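Long-range contacts in HcgC (PDB 5O4J), which catalyses the S-adenosylmethionine-dependent C-methylation of a pyridinol, a step in the biosynthesis of the FeGP cofactor of [Fe]-hydrogenase: residues A[46-51]-A[69-74]; A[110-115]-A[132-137]; A[162-167]-A[254-259]. All coordinates share one frame; numbering follows the deposited sequence.

Contact 1 of 3, residues A[46-51]-A[69-74]; sequences IVFGAY and IIVDIQ. With SAH (S-adenosyl-L-homocysteine), chain E.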
loop_
_atom_site.group_PDB
_atom_site.type_symbol
_atom_site.label_atom_id
_atom_site.label_comp_id
_atom_site.label_asym_id
_atom_site.label_seq_id
_atom_site.Cartn_x
_atom_site.Cartn_y
_atom_site.Cartn_z
ATOM N N ILE A 46 -31.070 -0.222 -28.135
ATOM C CA ILE A 46 -31.370 0.725 -27.069
ATOM C C ILE A 46 -30.337 0.541 -25.968
ATOM O O ILE A 46 -30.127 -0.576 -25.481
ATOM C CB ILE A 46 -32.802 0.553 -26.533
ATOM C CG1 ILE A 46 -33.784 0.979 -27.627
ATOM C CG2 ILE A 46 -33.003 1.382 -25.257
ATOM C CD1 ILE A 46 -35.233 1.084 -27.201
ATOM N N VAL A 47 -29.680 1.637 -25.603
ATOM C CA VAL A 47 -28.645 1.659 -24.579
ATOM C C VAL A 47 -29.150 2.527 -23.436
ATOM O O VAL A 47 -29.458 3.710 -23.641
ATOM C CB VAL A 47 -27.322 2.202 -25.135
ATOM C CG1 VAL A 47 -26.254 2.252 -24.046
ATOM C CG2 VAL A 47 -26.869 1.368 -26.322
ATOM N N PHE A 48 -29.238 1.944 -22.240
ATOM C CA PHE A 48 -29.634 2.677 -21.041
ATOM C C PHE A 48 -28.386 3.170 -20.318
ATOM O O PHE A 48 -27.497 2.374 -19.989
ATOM C CB PHE A 48 -30.469 1.802 -20.105
ATOM C CG PHE A 48 -31.820 1.445 -20.643
ATOM C CD1 PHE A 48 -32.903 2.279 -20.444
ATOM C CD2 PHE A 48 -32.008 0.261 -21.334
ATOM C CE1 PHE A 48 -34.150 1.952 -20.939
ATOM C CE2 PHE A 48 -33.254 -0.073 -21.826
ATOM C CZ PHE A 48 -34.323 0.768 -21.626
ATOM N N GLY A 49 -28.323 4.480 -20.070
ATOM C CA GLY A 49 -27.233 5.073 -19.322
ATOM C C GLY A 49 -26.219 5.769 -20.206
ATOM O O GLY A 49 -25.327 5.128 -20.762
ATOM N N ALA A 50 -26.363 7.085 -20.352
ATOM C CA ALA A 50 -25.482 7.848 -21.236
ATOM C C ALA A 50 -24.120 8.088 -20.597
ATOM O O ALA A 50 -23.091 8.059 -21.280
ATOM C CB ALA A 50 -26.138 9.177 -21.608
ATOM N N TYR A 51 -24.098 8.337 -19.293
ATOM C CA TYR A 51 -22.863 8.595 -18.573
ATOM C C TYR A 51 -22.339 7.285 -17.989
ATOM O O TYR A 51 -23.154 6.474 -17.535
ATOM C CB TYR A 51 -23.128 9.625 -17.476
ATOM C CG TYR A 51 -22.036 9.768 -16.440
ATOM C CD1 TYR A 51 -21.967 8.904 -15.364
ATOM C CD2 TYR A 51 -21.105 10.792 -16.518
ATOM C CE1 TYR A 51 -20.992 9.027 -14.409
ATOM C CE2 TYR A 51 -20.129 10.936 -15.557
ATOM C CZ TYR A 51 -20.071 10.050 -14.505
ATOM O OH TYR A 51 -19.085 10.197 -13.544
ATOM N N ILE A 69 -30.384 4.118 -30.042
ATOM C CA ILE A 69 -31.042 5.049 -29.139
ATOM C C ILE A 69 -30.381 4.961 -27.776
ATOM O O ILE A 69 -30.218 3.865 -27.229
ATOM C CB ILE A 69 -32.539 4.744 -29.012
ATOM C CG1 ILE A 69 -33.206 4.749 -30.389
ATOM C CG2 ILE A 69 -33.187 5.746 -28.070
ATOM C CD1 ILE A 69 -34.515 4.019 -30.418
ATOM N N ILE A 70 -30.014 6.113 -27.227
ATOM C CA ILE A 70 -29.571 6.228 -25.843
ATOM C C ILE A 70 -30.759 6.687 -25.017
ATOM O O ILE A 70 -31.432 7.658 -25.380
ATOM C CB ILE A 70 -28.401 7.219 -25.709
ATOM C CG1 ILE A 70 -27.072 6.544 -26.067
ATOM C CG2 ILE A 70 -28.353 7.832 -24.292
ATOM C CD1 ILE A 70 -26.290 5.998 -24.872
ATOM N N VAL A 71 -31.004 6.010 -23.898
ATOM C CA VAL A 71 -32.052 6.395 -22.966
ATOM C C VAL A 71 -31.388 6.749 -21.651
ATOM O O VAL A 71 -30.561 5.982 -21.148
ATOM C CB VAL A 71 -33.096 5.285 -22.759
ATOM C CG1 VAL A 71 -34.133 5.716 -21.711
ATOM C CG2 VAL A 71 -33.757 4.928 -24.078
ATOM N N ASP A 72 -31.741 7.911 -21.105
ATOM C CA ASP A 72 -31.269 8.284 -19.788
ATOM C C ASP A 72 -32.389 8.957 -19.019
ATOM O O ASP A 72 -33.186 9.709 -19.587
ATOM C CB ASP A 72 -30.062 9.211 -19.845
ATOM C CG ASP A 72 -29.223 9.125 -18.580
ATOM O OD1 ASP A 72 -29.650 9.668 -17.541
ATOM O OD2 ASP A 72 -28.166 8.459 -18.618
ATOM N N ILE A 73 -32.442 8.666 -17.719
ATOM C CA ILE A 73 -33.424 9.286 -16.844
ATOM C C ILE A 73 -33.187 10.784 -16.713
ATOM O O ILE A 73 -34.117 11.528 -16.391
ATOM C CB ILE A 73 -33.410 8.572 -15.475
ATOM C CG1 ILE A 73 -34.660 8.932 -14.665
ATOM C CG2 ILE A 73 -32.140 8.899 -14.683
ATOM C CD1 ILE A 73 -34.893 7.995 -13.496
ATOM N N GLN A 74 -31.962 11.251 -16.987
ATOM C CA GLN A 74 -31.618 12.665 -16.912
ATOM C C GLN A 74 -31.722 13.286 -18.297
ATOM O O GLN A 74 -30.876 12.993 -19.158
ATOM C CB GLN A 74 -30.200 12.840 -16.368
ATOM C CG GLN A 74 -29.977 12.277 -14.980
ATOM C CD GLN A 74 -30.475 13.208 -13.888
ATOM O OE1 GLN A 74 -30.451 14.432 -14.040
ATOM N NE2 GLN A 74 -30.923 12.633 -12.776
HETATM N N SAH E . -21.564 1.957 -15.500
HETATM C CA SAH E . -21.408 3.320 -16.091
HETATM C CB SAH E . -21.905 4.367 -15.096
HETATM C CG SAH E . -23.430 4.442 -15.076
HETATM S SD SAH E . -24.018 5.752 -14.032
HETATM C C SAH E . -19.975 3.622 -16.427
HETATM O O SAH E . -19.695 4.748 -16.908
HETATM O OXT SAH E . -19.132 2.745 -16.197
HETATM C "C5'" SAH E . -25.765 5.648 -14.285
HETATM C "C4'" SAH E . -26.225 6.292 -15.588
HETATM O "O4'" SAH E . -27.506 5.750 -15.933
HETATM C "C3'" SAH E . -26.439 7.784 -15.427
HETATM O "O3'" SAH E . -26.244 8.473 -16.673
HETATM C "C2'" SAH E . -27.876 7.838 -14.969
HETATM O "O2'" SAH E . -28.514 9.104 -15.164
HETATM C "C1'" SAH E . -28.510 6.763 -15.821
HETATM N N9 SAH E . -29.690 6.131 -15.213
HETATM C C8 SAH E . -29.857 5.804 -13.911
HETATM N N7 SAH E . -31.062 5.203 -13.743
HETATM C C5 SAH E . -31.648 5.131 -14.955
HETATM C C6 SAH E . -32.919 4.608 -15.491
HETATM N N6 SAH E . -33.819 4.032 -14.663
HETATM N N1 SAH E . -33.140 4.734 -16.814
HETATM C C2 SAH E . -32.251 5.296 -17.646
HETATM N N3 SAH E . -31.076 5.799 -17.233
HETATM C C4 SAH E . -30.738 5.739 -15.921
#
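Val71 pairs with Phe48 at the C-terminal end of the parallel ladder, held through both backbone and side chain. Its N donates to Val47 O at 2.8 Å and its O accepts from Gly49 N at 2.9 Å, both bonds running nearly along the C=O axis. Its two methyls split: CG1, anti to the backbone N (chi1 177°), and Val71 CB meet the Phe48 side chain at CD1 and CE1, Val71 CB 3.8 Å from Phe48 CD1, while CG2 reaches back to Ile46 CG2 at 3.8 Å. A branched residue suits a place with two hydrophobic neighbours. Ile69 shares this face, running alongside Ile46, and its O accepts a hydrogen bond from Val47 N. Ile70 faces the other way; chi2 of -95°, away from a staggered value, swings CD1 to 3.8 Å from Val47 CG1, while CG2 packs on the methyl of Ala50.

The pair joins the two strands of the beta-alpha-beta unit made by strand 42-48, helix 54-60 and strand 65-72, with the Rossmann-like hallmark of an acidic residue at the end of the second strand binding the cofactor ribose. Here Asp72 OD2 accepts from Ala50 N at 2.9 Å, through its anti lone pair, and from SAH O3' at 2.7 Å; OD1 takes SAH O2' at 2.7 Å and, in an Asx turn, Gln74 N. Four bonds thus fix the carboxylate's rotation. An alanine here would probably loosen SAH binding, since the acceptors for both ribose hydroxyls, the tie to Ala50 N and the Asx turn go with the carboxylate. Gly49 suits the turn beside the ribose: with its positive phi, a side chain would press on SAH O4' and on the preceding carbonyl. Beyond it, the edge of the Tyr51 ring meets SAH SD.

Contact 2 of 3, residues A[110-115]-A[132-137]; sequences IDLTGI and IVEDPK. With SAH (S-adenosyl-L-homocysteine), chain E; PJL ((3~{E})-3-[(~{E})-3-oxidanylprop-2-enoyl]iminopropanoic acid), chain H.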
loop_
_atom_site.group_PDB
_atom_site.type_symbol
_atom_site.label_atom_id
_atom_site.label_comp_id
_atom_site.label_asym_id
_atom_site.label_seq_id
_atom_site.Cartn_x
_atom_site.Cartn_y
_atom_site.Cartn_z
ATOM N N ILE A 110 -28.886 -2.883 -24.166
ATOM C CA ILE A 110 -27.705 -2.824 -23.317
ATOM C C ILE A 110 -28.055 -1.933 -22.138
ATOM O O ILE A 110 -28.402 -0.762 -22.329
ATOM C CB ILE A 110 -26.469 -2.282 -24.058
ATOM C CG1 ILE A 110 -26.191 -3.149 -25.295
ATOM C CG2 ILE A 110 -25.265 -2.252 -23.125
ATOM C CD1 ILE A 110 -24.998 -2.705 -26.119
ATOM N N ASP A 111 -27.955 -2.480 -20.929
ATOM C CA ASP A 111 -28.170 -1.716 -19.705
ATOM C C ASP A 111 -26.818 -1.392 -19.092
ATOM O O ASP A 111 -26.126 -2.282 -18.592
ATOM C CB ASP A 111 -29.019 -2.477 -18.695
ATOM C CG ASP A 111 -28.965 -1.837 -17.318
ATOM O OD1 ASP A 111 -28.924 -0.587 -17.245
ATOM O OD2 ASP A 111 -28.918 -2.574 -16.312
ATOM N N LEU A 112 -26.456 -0.112 -19.110
ATOM C CA LEU A 112 -25.213 0.373 -18.534
ATOM C C LEU A 112 -25.436 1.158 -17.249
ATOM O O LEU A 112 -24.506 1.827 -16.774
ATOM C CB LEU A 112 -24.484 1.257 -19.553
ATOM C CG LEU A 112 -24.197 0.603 -20.905
ATOM C CD1 LEU A 112 -23.614 1.608 -21.884
ATOM C CD2 LEU A 112 -23.249 -0.565 -20.730
ATOM N N THR A 113 -26.638 1.093 -16.664
ATOM C CA THR A 113 -26.964 2.012 -15.577
ATOM C C THR A 113 -26.356 1.580 -14.250
ATOM O O THR A 113 -26.122 2.425 -13.383
ATOM C CB THR A 113 -28.479 2.179 -15.429
ATOM O OG1 THR A 113 -29.103 0.925 -15.122
ATOM C CG2 THR A 113 -29.076 2.750 -16.700
ATOM N N GLY A 114 -26.114 0.289 -14.062
ATOM C CA GLY A 114 -25.454 -0.161 -12.848
ATOM C C GLY A 114 -26.272 0.132 -11.605
ATOM O O GLY A 114 -27.497 -0.004 -11.590
ATOM N N ILE A 115 -25.580 0.533 -10.536
ATOM C CA ILE A 115 -26.204 0.608 -9.215
ATOM C C ILE A 115 -27.372 1.586 -9.221
ATOM O O ILE A 115 -27.248 2.732 -9.676
ATOM C CB ILE A 115 -25.155 1.004 -8.166
ATOM C CG1 ILE A 115 -24.094 -0.084 -8.039
ATOM C CG2 ILE A 115 -25.799 1.265 -6.828
ATOM C CD1 ILE A 115 -22.825 0.395 -7.387
ATOM N N ILE A 132 -27.422 -7.247 -23.009
ATOM C CA ILE A 132 -26.185 -7.092 -22.248
ATOM C C ILE A 132 -26.476 -6.182 -21.069
ATOM O O ILE A 132 -27.028 -5.094 -21.255
ATOM C CB ILE A 132 -25.054 -6.494 -23.100
ATOM C CG1 ILE A 132 -24.747 -7.407 -24.284
ATOM C CG2 ILE A 132 -23.808 -6.262 -22.247
ATOM C CD1 ILE A 132 -23.837 -6.788 -25.308
ATOM N N VAL A 133 -26.101 -6.619 -19.868
ATOM C CA VAL A 133 -26.220 -5.824 -18.651
ATOM C C VAL A 133 -24.820 -5.612 -18.098
ATOM O O VAL A 133 -24.061 -6.574 -17.937
ATOM C CB VAL A 133 -27.118 -6.505 -17.600
ATOM C CG1 VAL A 133 -27.162 -5.699 -16.285
ATOM C CG2 VAL A 133 -28.517 -6.704 -18.141
ATOM N N GLU A 134 -24.462 -4.358 -17.825
ATOM C CA GLU A 134 -23.173 -4.096 -17.220
ATOM C C GLU A 134 -23.244 -4.400 -15.732
ATOM O O GLU A 134 -24.135 -3.911 -15.032
ATOM C CB GLU A 134 -22.725 -2.651 -17.447
ATOM C CG GLU A 134 -21.327 -2.406 -16.890
ATOM C CD GLU A 134 -20.745 -1.069 -17.276
ATOM O OE1 GLU A 134 -21.510 -0.185 -17.711
ATOM O OE2 GLU A 134 -19.515 -0.920 -17.139
ATOM N N ASP A 135 -22.329 -5.249 -15.264
ATOM C CA ASP A 135 -22.203 -5.559 -13.841
ATOM C C ASP A 135 -21.379 -4.457 -13.177
ATOM O O ASP A 135 -20.183 -4.315 -13.475
ATOM C CB ASP A 135 -21.549 -6.931 -13.674
ATOM C CG ASP A 135 -21.332 -7.324 -12.223
ATOM O OD1 ASP A 135 -21.752 -6.588 -11.306
ATOM O OD2 ASP A 135 -20.726 -8.402 -12.007
ATOM N N PRO A 136 -21.979 -3.650 -12.289
ATOM C CA PRO A 136 -21.216 -2.568 -11.645
ATOM C C PRO A 136 -20.270 -3.054 -10.562
ATOM O O PRO A 136 -19.389 -2.293 -10.142
ATOM C CB PRO A 136 -22.312 -1.680 -11.045
ATOM C CG PRO A 136 -23.385 -2.638 -10.697
ATOM C CD PRO A 136 -23.371 -3.687 -11.800
ATOM N N LYS A 137 -20.432 -4.282 -10.082
ATOM C CA LYS A 137 -19.557 -4.789 -9.039
ATOM C C LYS A 137 -18.137 -4.911 -9.559
ATOM O O LYS A 137 -17.909 -5.441 -10.650
ATOM C CB LYS A 137 -20.039 -6.148 -8.556
ATOM C CG LYS A 137 -21.415 -6.120 -7.918
ATOM C CD LYS A 137 -21.756 -7.468 -7.276
ATOM C CE LYS A 137 -21.702 -8.624 -8.273
ATOM N NZ LYS A 137 -22.645 -8.452 -9.407
HETATM N N SAH E . -21.564 1.957 -15.500
HETATM C CA SAH E . -21.408 3.320 -16.091
HETATM C CB SAH E . -21.905 4.367 -15.096
HETATM C CG SAH E . -23.430 4.442 -15.076
HETATM S SD SAH E . -24.018 5.752 -14.032
HETATM C C SAH E . -19.975 3.622 -16.427
HETATM O O SAH E . -19.695 4.748 -16.908
HETATM O OXT SAH E . -19.132 2.745 -16.197
HETATM C "C5'" SAH E . -25.765 5.648 -14.285
HETATM C "C4'" SAH E . -26.225 6.292 -15.588
HETATM O "O4'" SAH E . -27.506 5.750 -15.933
HETATM C "C3'" SAH E . -26.439 7.784 -15.427
HETATM O "O3'" SAH E . -26.244 8.473 -16.673
HETATM C "C2'" SAH E . -27.876 7.838 -14.969
HETATM O "O2'" SAH E . -28.514 9.104 -15.164
HETATM C "C1'" SAH E . -28.510 6.763 -15.821
HETATM N N9 SAH E . -29.690 6.131 -15.213
HETATM C C8 SAH E . -29.857 5.804 -13.911
HETATM N N7 SAH E . -31.062 5.203 -13.743
HETATM C C5 SAH E . -31.648 5.131 -14.955
HETATM C C6 SAH E . -32.919 4.608 -15.491
HETATM N N6 SAH E . -33.819 4.032 -14.663
HETATM N N1 SAH E . -33.140 4.734 -16.814
HETATM C C2 SAH E . -32.251 5.296 -17.646
HETATM N N3 SAH E . -31.076 5.799 -17.233
HETATM C C4 SAH E . -30.738 5.739 -15.921
HETATM O O14 PJL H . -19.641 5.775 -11.840
HETATM C C12 PJL H . -18.969 5.065 -11.030
HETATM O O13 PJL H . -17.803 4.677 -11.239
HETATM C C10 PJL H . -19.528 4.608 -9.700
HETATM C C4 PJL H . -20.998 4.290 -9.748
HETATM N N5 PJL H . -21.873 5.188 -9.621
HETATM C C6 PJL H . -23.199 4.943 -9.639
HETATM O O8 PJL H . -23.979 5.662 -9.033
HETATM C C7 PJL H . -23.766 3.790 -10.380
HETATM C C2 PJL H . -22.988 2.934 -11.035
HETATM O O1 PJL H . -23.449 1.895 -11.693
HETATM O O HOH W 1 -26.441 -2.374 -15.092
#
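Glu134, on strand 130-134, extends toward the amino end of SAH. Its CB sits 3.6 Å from Asp111 O, the carbonyl that also accepts from Glu134 N at 2.8 Å, and touches Leu112 CD2. From there CG runs anti to the backbone N (chi1 -176°) and the extended chain carries CD to SAH N. At the tip OE1 lies 3.5 Å from Leu112 CD2 and accepts a weak bond from SAH N at 3.1 Å, while OE2 makes the stronger salt bridge, with Lys29. Leu112 O takes a second weak bond from the same amino group.

The two parallel strands belong to a Rossmann-like beta-alpha-beta unit with helix 120-123; beyond their direct pairing a water takes over: it donates to Asp111 OD2 and Glu134 O and accepts from Gly114 N. Glycine fits there because its phi is positive and a CB would clash with PJL O1, which Ile115 N holds at 2.8 Å. Ile115 CG1 rests on the Pro136 ring.

Set between Lys29 and the SAH amino group, the Glu134 carboxylate is probably kept ionised and would favour a protonated amine.

Contact 3 of 3, residues A[162-167]-A[254-259]; sequences VLKTYR and DSFVKE. With SO4 (sulfate ion), chain P.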
loop_
_atom_site.group_PDB
_atom_site.type_symbol
_atom_site.label_atom_id
_atom_site.label_comp_id
_atom_site.label_asym_id
_atom_site.label_seq_id
_atom_site.Cartn_x
_atom_site.Cartn_y
_atom_site.Cartn_z
ATOM N N VAL A 162 -23.083 -10.375 -19.576
ATOM C CA VAL A 162 -22.801 -9.468 -18.469
ATOM C C VAL A 162 -21.445 -8.831 -18.729
ATOM O O VAL A 162 -20.434 -9.534 -18.816
ATOM C CB VAL A 162 -22.817 -10.195 -17.115
ATOM C CG1 VAL A 162 -22.468 -9.234 -15.985
ATOM C CG2 VAL A 162 -24.170 -10.823 -16.867
ATOM N N LEU A 163 -21.421 -7.500 -18.837
ATOM C CA LEU A 163 -20.187 -6.774 -19.108
ATOM C C LEU A 163 -19.451 -6.524 -17.799
ATOM O O LEU A 163 -19.971 -5.841 -16.910
ATOM C CB LEU A 163 -20.499 -5.457 -19.816
ATOM C CG LEU A 163 -19.318 -4.511 -20.020
ATOM C CD1 LEU A 163 -18.283 -5.097 -20.959
ATOM C CD2 LEU A 163 -19.833 -3.177 -20.522
ATOM N N LYS A 164 -18.254 -7.078 -17.678
ATOM C CA LYS A 164 -17.453 -6.962 -16.471
ATOM C C LYS A 164 -16.165 -6.215 -16.785
ATOM O O LYS A 164 -15.592 -6.373 -17.868
ATOM C CB LYS A 164 -17.134 -8.343 -15.887
ATOM C CG LYS A 164 -18.374 -9.193 -15.568
ATOM C CD LYS A 164 -17.967 -10.599 -15.115
ATOM C CE LYS A 164 -19.177 -11.435 -14.694
ATOM N NZ LYS A 164 -19.899 -10.897 -13.497
ATOM N N THR A 165 -15.705 -5.406 -15.836
ATOM C CA THR A 165 -14.473 -4.653 -16.024
ATOM C C THR A 165 -13.728 -4.596 -14.702
ATOM O O THR A 165 -14.262 -4.101 -13.701
ATOM C CB THR A 165 -14.750 -3.241 -16.555
ATOM O OG1 THR A 165 -15.604 -3.301 -17.709
ATOM C CG2 THR A 165 -13.449 -2.574 -16.952
ATOM N N TYR A 166 -12.485 -5.079 -14.713
ATOM C CA TYR A 166 -11.640 -5.118 -13.532
ATOM C C TYR A 166 -10.256 -4.593 -13.882
ATOM O O TYR A 166 -9.891 -4.445 -15.054
ATOM C CB TYR A 166 -11.493 -6.535 -12.972
ATOM C CG TYR A 166 -12.794 -7.271 -12.791
ATOM C CD1 TYR A 166 -13.712 -6.875 -11.832
ATOM C CD2 TYR A 166 -13.096 -8.384 -13.571
ATOM C CE1 TYR A 166 -14.907 -7.561 -11.665
ATOM C CE2 TYR A 166 -14.282 -9.073 -13.406
ATOM C CZ TYR A 166 -15.179 -8.663 -12.463
ATOM O OH TYR A 166 -16.358 -9.368 -12.310
ATOM N N ARG A 167 -9.469 -4.350 -12.846
ATOM C CA ARG A 167 -8.058 -4.030 -13.008
ATOM C C ARG A 167 -7.229 -5.254 -12.626
ATOM O O ARG A 167 -7.354 -5.784 -11.514
ATOM C CB ARG A 167 -7.677 -2.817 -12.157
ATOM C CG ARG A 167 -8.467 -1.566 -12.519
ATOM C CD ARG A 167 -7.821 -0.301 -11.950
ATOM N NE ARG A 167 -7.846 -0.314 -10.495
ATOM C CZ ARG A 167 -6.856 0.080 -9.703
ATOM N NH1 ARG A 167 -7.010 0.032 -8.391
ATOM N NH2 ARG A 167 -5.714 0.514 -10.208
ATOM N N ASP A 254 -9.182 -4.489 -17.754
ATOM C CA ASP A 254 -9.586 -5.627 -18.568
ATOM C C ASP A 254 -11.106 -5.680 -18.553
ATOM O O ASP A 254 -11.704 -5.807 -17.479
ATOM C CB ASP A 254 -8.979 -6.905 -17.993
ATOM C CG ASP A 254 -9.072 -8.077 -18.929
ATOM O OD1 ASP A 254 -9.354 -7.869 -20.129
ATOM O OD2 ASP A 254 -8.856 -9.206 -18.447
ATOM N N SER A 255 -11.728 -5.520 -19.726
ATOM C CA SER A 255 -13.180 -5.537 -19.875
ATOM C C SER A 255 -13.598 -6.696 -20.766
ATOM O O SER A 255 -12.959 -6.970 -21.787
ATOM C CB SER A 255 -13.696 -4.230 -20.478
ATOM O OG SER A 255 -15.104 -4.169 -20.374
ATOM N N PHE A 256 -14.660 -7.393 -20.377
ATOM C CA PHE A 256 -15.115 -8.530 -21.171
ATOM C C PHE A 256 -16.570 -8.810 -20.848
ATOM O O PHE A 256 -17.045 -8.512 -19.748
ATOM C CB PHE A 256 -14.257 -9.777 -20.922
ATOM C CG PHE A 256 -14.087 -10.123 -19.468
ATOM C CD1 PHE A 256 -13.069 -9.536 -18.718
ATOM C CD2 PHE A 256 -14.930 -11.035 -18.854
ATOM C CE1 PHE A 256 -12.907 -9.855 -17.376
ATOM C CE2 PHE A 256 -14.778 -11.352 -17.516
ATOM C CZ PHE A 256 -13.759 -10.768 -16.781
ATOM N N VAL A 257 -17.282 -9.370 -21.821
ATOM C CA VAL A 257 -18.652 -9.805 -21.610
ATOM C C VAL A 257 -18.637 -11.303 -21.358
ATOM O O VAL A 257 -18.143 -12.085 -22.184
ATOM C CB VAL A 257 -19.565 -9.456 -22.794
ATOM C CG1 VAL A 257 -21.010 -9.860 -22.441
ATOM C CG2 VAL A 257 -19.486 -7.972 -23.121
ATOM N N LYS A 258 -19.171 -11.699 -20.214
ATOM C CA LYS A 258 -19.341 -13.106 -19.891
ATOM C C LYS A 258 -20.740 -13.527 -20.316
ATOM O O LYS A 258 -21.736 -12.949 -19.868
ATOM C CB LYS A 258 -19.131 -13.363 -18.404
ATOM C CG LYS A 258 -19.229 -14.839 -18.044
ATOM C CD LYS A 258 -19.159 -15.075 -16.560
ATOM C CE LYS A 258 -19.431 -16.541 -16.262
ATOM N NZ LYS A 258 -19.489 -16.818 -14.805
ATOM N N GLU A 259 -20.821 -14.541 -21.163
ATOM C CA GLU A 259 -22.128 -15.020 -21.569
ATOM C C GLU A 259 -22.839 -15.630 -20.376
ATOM O O GLU A 259 -22.249 -16.371 -19.584
ATOM C CB GLU A 259 -22.015 -16.040 -22.699
ATOM C CG GLU A 259 -23.385 -16.448 -23.234
ATOM C CD GLU A 259 -23.328 -17.077 -24.613
ATOM O OE1 GLU A 259 -24.271 -17.816 -24.963
ATOM O OE2 GLU A 259 -22.348 -16.826 -25.348
HETATM S S SO4 P . -20.247 -14.688 -12.052
HETATM O O1 SO4 P . -20.473 -14.582 -13.508
HETATM O O2 SO4 P . -21.220 -15.642 -11.485
HETATM O O3 SO4 P . -18.869 -15.172 -11.811
HETATM O O4 SO4 P . -20.434 -13.362 -11.421
#
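Phe256 takes the crowded first torsion, with CG between the backbone N and the carbonyl carbon (chi1 51°), which lays its ring back across the neighbouring strand. Tyr166 has CG beside its backbone N (chi1 -49°), so Phe256 CZ comes to the edge of the tyrosine ring, 3.8 Å from Tyr166 CE2. Lys164 O lies over one face of the Phe256 ring, toward the rim, and Lys164 CD rests near Phe256 CE2. An aromatic ring suits this place, offering a flat face to the backbone oxygen and carbon atoms to Lys164 and Tyr166.

On the other face of the sheet, Ser255 OG, anti to its backbone N (chi1 -169°), donates to Thr165 OG1 at 2.8 Å and also touches Leu163 CD1. The backbones form an antiparallel ladder of three hydrogen-bonded pairs; the central one joins Lys164 N to Phe256 O at 2.8 Å. Lys164 and Lys258 both reach a sulfate, probably from the crystallisation liquor, Lys258 NZ meeting O1 at 2.8 Å. Lys164 NZ also forms a salt bridge with Asp135, and Lys258 NZ one with Asp151 of the third subunit.

Within this chain strand 253-259 is one of the two outermost strands of the mixed sheet, and runs antiparallel to its neighbour. Strand 159-167 bonds on its other side to strand 130-134, while the face of Leu163, Thr165, Ser255 and Val257 packs on helix 18-37, joined at Thr165 by helix 177-193.

Overall arrangement
All three contacts lie in one mixed seven-stranded sheet and follow one another along the chain. Contacts 1 and 2, with centres about 12 Å apart, meet where strand 42-48 pairs with strand 108-111, through Phe48 bonded to Ile110 and Leu112. Contacts 2 and 3, about 11 Å apart between centres, join where strand 130-134 pairs with strand 159-167. Contacts 1 and 3 are about 20 Å apart between centres and do not touch. The first two each join the two strands of a beta-alpha-beta unit and together hold SAH at the strands' C-terminal ends, ribose at contact 1 and amino group at contact 2; contact 3 adds the antiparallel edge strand, which faces the third subunit.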